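PDB 4ZOC: Lin1840 protein from Listeria innocua serovar 6a, which acts as a glycoside hydrolase family 3 beta-glucosidase in beta-1,2-glucan metabolism, probably releasing glucose from the non-reducing ends of its substrates. Local coordinates for the interface of chains A and B. Sequence-based numbering; all coordinates share one arbitrary frame. Chains: chain A/B, Lin1840 protein.

Contact 1: the interface of chains A and B. Residues chain A 569-571, 573, 649; chain B 279-281.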
loop_
_atom_site.group_PDB
_atom_site.type_symbol
_atom_site.label_atom_id
_atom_site.label_comp_id
_atom_site.label_asym_id
_atom_site.label_seq_id
_atom_site.Cartn_x
_atom_site.Cartn_y
_atom_site.Cartn_z
ATOM N N ARG A 569 -2.166 16.203 2.539
ATOM C CA ARG A 569 -3.367 16.898 2.197
ATOM C C ARG A 569 -4.012 16.508 0.881
ATOM O O ARG A 569 -5.229 16.599 0.779
ATOM C CB ARG A 569 -3.118 18.462 2.268
ATOM C CG ARG A 569 -4.404 19.236 2.376
ATOM C CD ARG A 569 -4.212 20.484 3.240
ATOM N NE ARG A 569 -5.458 21.219 3.305
ATOM C CZ ARG A 569 -5.853 22.120 2.402
ATOM N NH1 ARG A 569 -5.113 22.434 1.336
ATOM N NH2 ARG A 569 -7.022 22.695 2.548
ATOM N N THR A 570 -3.180 16.153 -0.128
ATOM C CA THR A 570 -3.521 16.014 -1.502
ATOM C C THR A 570 -3.795 17.401 -2.146
ATOM O O THR A 570 -3.950 18.404 -1.460
ATOM C CB THR A 570 -4.690 15.040 -1.821
ATOM O OG1 THR A 570 -5.941 15.720 -1.700
ATOM C CG2 THR A 570 -4.700 13.814 -0.866
ATOM N N GLY A 571 -3.854 17.391 -3.470
ATOM C CA GLY A 571 -4.258 18.587 -4.209
ATOM C C GLY A 571 -5.727 18.893 -4.166
ATOM O O GLY A 571 -6.117 19.984 -4.582
ATOM N N PRO A 573 -8.255 18.079 -1.268
ATOM C CA PRO A 573 -8.813 17.641 0.022
ATOM C C PRO A 573 -10.275 17.839 0.108
ATOM O O PRO A 573 -10.828 18.786 -0.486
ATOM C CB PRO A 573 -8.112 18.539 1.032
ATOM C CG PRO A 573 -7.781 19.755 0.274
ATOM C CD PRO A 573 -7.436 19.288 -1.101
ATOM N N VAL A 649 2.741 24.339 7.060
ATOM C CA VAL A 649 1.637 24.617 6.138
ATOM C C VAL A 649 2.066 24.589 4.648
ATOM O O VAL A 649 1.361 24.044 3.768
ATOM C CB VAL A 649 0.966 25.942 6.513
ATOM C CG1 VAL A 649 -0.063 26.265 5.532
ATOM C CG2 VAL A 649 0.332 25.878 7.898
ATOM N N ASN B 279 -2.890 23.519 -2.535
ATOM C CA ASN B 279 -3.527 22.605 -1.639
ATOM C C ASN B 279 -2.589 21.540 -1.028
ATOM O O ASN B 279 -2.738 21.183 0.131
ATOM C CB ASN B 279 -4.746 21.916 -2.266
ATOM C CG ASN B 279 -5.873 22.862 -2.552
ATOM O OD1 ASN B 279 -6.117 23.850 -1.771
ATOM N ND2 ASN B 279 -6.659 22.547 -3.547
ATOM N N HIS B 280 -1.698 21.001 -1.860
ATOM C CA HIS B 280 -0.734 20.050 -1.479
ATOM C C HIS B 280 0.231 20.623 -0.455
ATOM O O HIS B 280 1.039 19.867 0.155
ATOM C CB HIS B 280 0.104 19.657 -2.680
ATOM C CG HIS B 280 -0.454 18.597 -3.578
ATOM N ND1 HIS B 280 -0.399 17.265 -3.252
ATOM C CD2 HIS B 280 -0.796 18.658 -4.890
ATOM C CE1 HIS B 280 -0.773 16.546 -4.293
ATOM N NE2 HIS B 280 -1.040 17.371 -5.301
ATOM N N GLY B 281 0.255 21.934 -0.278
ATOM C CA GLY B 281 1.172 22.525 0.715
ATOM C C GLY B 281 2.621 22.718 0.237
ATOM O O GLY B 281 3.510 22.733 1.047
HETATM O O HOH W 1 -0.228 16.173 -0.747
#
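B:Asn279, at the C-terminal end of helix 273-279, meets the loop A:Arg569 to A:Gly571 through both its backbone and its side chain. This patch belongs to a two-fold symmetric interface between identical chains, a dimer that may not be the biological form. The backbone O of B:Asn279 accepts a hydrogen bond from A:Arg569 NH1 at 2.9 Å. The nitrogen approaches a lone pair in the carbonyl plane, and the oxygen lies close to the guanidinium plane. A positive group suits a helix C-terminus, whose carbonyls probably carry some extra negative character. With CG anti to its own N (chi1 -161°) and a bend at chi2, the arginine passes its methylene groups beside this oxygen before NH1 reaches it. CG of A:Pro573 lies over the centre of one guanidinium face, 3.7 Å above its plane, and probably helps to fix how the group is turned.

The amide end of B:Asn279 supplies a donor to the same loop: ND2 bonds to A:Gly571 O at 2.8 Å, coming from above that carbonyl's plane. A:Pro573 CD packs on B:Asn279 CB at 3.9 Å.

B:His280 offers an aromatic face to the A:Thr570-A:Gly571 peptide. The nitrogen of A:Gly571 sits over the ring centre, and the carbonyl carbon of A:Thr570 lies nearer the rim. Lacking a side chain, glycine can bring its CA to 3.5 Å from B:His280 CD2. At the ring edge, a water in the ring plane joins ND1 of B:His280 (2.7 Å) to the backbone N of A:Thr570 (3.0 Å). On the chain A side, A:Thr570 OG1 donates to an in-plane lone pair of A:Arg569 O at 2.7 Å.

Contact 2: the interface of chains A and B. Residues chain A 562, 564, 568; chain B 200, 207.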
loop_
_atom_site.group_PDB
_atom_site.type_symbol
_atom_site.label_atom_id
_atom_site.label_comp_id
_atom_site.label_asym_id
_atom_site.label_seq_id
_atom_site.Cartn_x
_atom_site.Cartn_y
_atom_site.Cartn_z
ATOM N N PRO A 562 -4.096 1.839 3.870
ATOM C CA PRO A 562 -3.774 2.404 5.177
ATOM C C PRO A 562 -4.415 3.745 5.409
ATOM O O PRO A 562 -4.507 4.583 4.450
ATOM C CB PRO A 562 -2.272 2.676 5.080
ATOM C CG PRO A 562 -2.018 2.940 3.625
ATOM C CD PRO A 562 -2.924 1.937 2.950
ATOM N N TYR A 564 -4.347 6.845 8.480
ATOM C CA TYR A 564 -3.533 7.273 9.590
ATOM C C TYR A 564 -3.648 8.784 9.749
ATOM O O TYR A 564 -3.995 9.477 8.750
ATOM C CB TYR A 564 -2.074 6.754 9.391
ATOM C CG TYR A 564 -1.471 7.059 8.055
ATOM C CD1 TYR A 564 -0.807 8.250 7.842
ATOM C CD2 TYR A 564 -1.617 6.217 6.973
ATOM C CE1 TYR A 564 -0.226 8.560 6.621
ATOM C CE2 TYR A 564 -1.063 6.530 5.732
ATOM C CZ TYR A 564 -0.352 7.672 5.554
ATOM O OH TYR A 564 0.129 7.982 4.346
ATOM N N LEU A 568 -0.913 13.286 4.254
ATOM C CA LEU A 568 -0.818 14.422 3.370
ATOM C C LEU A 568 -2.166 14.950 2.924
ATOM O O LEU A 568 -3.191 14.281 2.910
ATOM C CB LEU A 568 0.061 14.118 2.155
ATOM C CG LEU A 568 1.472 13.513 2.439
ATOM C CD1 LEU A 568 2.244 13.467 1.132
ATOM C CD2 LEU A 568 2.245 14.291 3.473
ATOM N N GLU B 200 -2.456 5.847 -2.746
ATOM C CA GLU B 200 -2.549 5.067 -1.522
ATOM C C GLU B 200 -4.018 4.752 -1.124
ATOM O O GLU B 200 -4.902 5.616 -1.208
ATOM C CB GLU B 200 -1.854 5.827 -0.400
ATOM C CG GLU B 200 -1.434 5.020 0.793
ATOM C CD GLU B 200 -0.463 5.794 1.665
ATOM O OE1 GLU B 200 -1.016 6.586 2.408
ATOM O OE2 GLU B 200 0.796 5.680 1.512
ATOM N N THR B 207 -1.863 10.409 -1.916
ATOM C CA THR B 207 -0.458 10.133 -1.841
ATOM C C THR B 207 0.028 8.995 -2.629
ATOM O O THR B 207 -0.516 7.868 -2.629
ATOM C CB THR B 207 -0.093 9.987 -0.382
ATOM O OG1 THR B 207 -0.494 11.157 0.307
ATOM C CG2 THR B 207 1.407 9.695 -0.117
HETATM O O HOH W 2 -0.796 10.574 2.934
#
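A:Pro562 and B:Glu200 pack through their aliphatic parts, CG of the proline ring lying 3.6 Å from CG of the glutamate, in a patch between two family 3 glycoside hydrolase chains. The proline follows a cis peptide bond, and its rigid ring offers the glutamate methylene a compact apolar surface. A second apolar touch joins A:Leu568 to B:Thr207, whose side chains meet at about a right angle: CD1 of the leucine lies 4.1 Å from CG2 of the threonine. The hydroxyl OG1 of B:Thr207 lies nearer, 3.5 Å from A:Leu568 CB. Threonine thus suits the place by meeting the leucine with both branches while OG1 also serves the water at the rim.

Further out, A:Tyr564 and B:Glu200 approach from opposite directions. The phenol OH donates a hydrogen bond of 2.6 Å to the carboxylate oxygen OE1, which uses its syn lone pair, and the ring and carboxylate planes stand 60° apart. CG of B:Glu200 is anti to the backbone N (chi1 -160°) and the chain beyond it is extended, which carries the carboxylate from the start of the 3-10 helix 200-202 across to the phenol.

At the rim a water ties both chains together. It pairs with A:Tyr564 OH at 3.1 Å and with the hydroxyl OG1 of B:Thr207 at 2.7 Å. The backbone N of A:Leu568 lies 3.0 Å from the same water, with an angle of 163° at the hydrogen.

The C-alpha centres of contact 1 and contact 2 are about 12 Å apart. They share no residue, yet A:Leu568 of contact 2 is bonded to A:Arg569 of contact 1, so most of chain A's side of both comes from one irregular segment after the 3-10 helix 558-560. Across the boundary it meets separate parts of the family 3 N-terminal region: residues 200 and 207 for contact 2, and the end of helix 273-279 for contact 1. Contact 1 also includes A:Val649, between magnesium-binding A:Asp648 and A:Thr650. One segment of each chain thus probably helps hold its partner at both places, and two-fold symmetry gives each patch a twin.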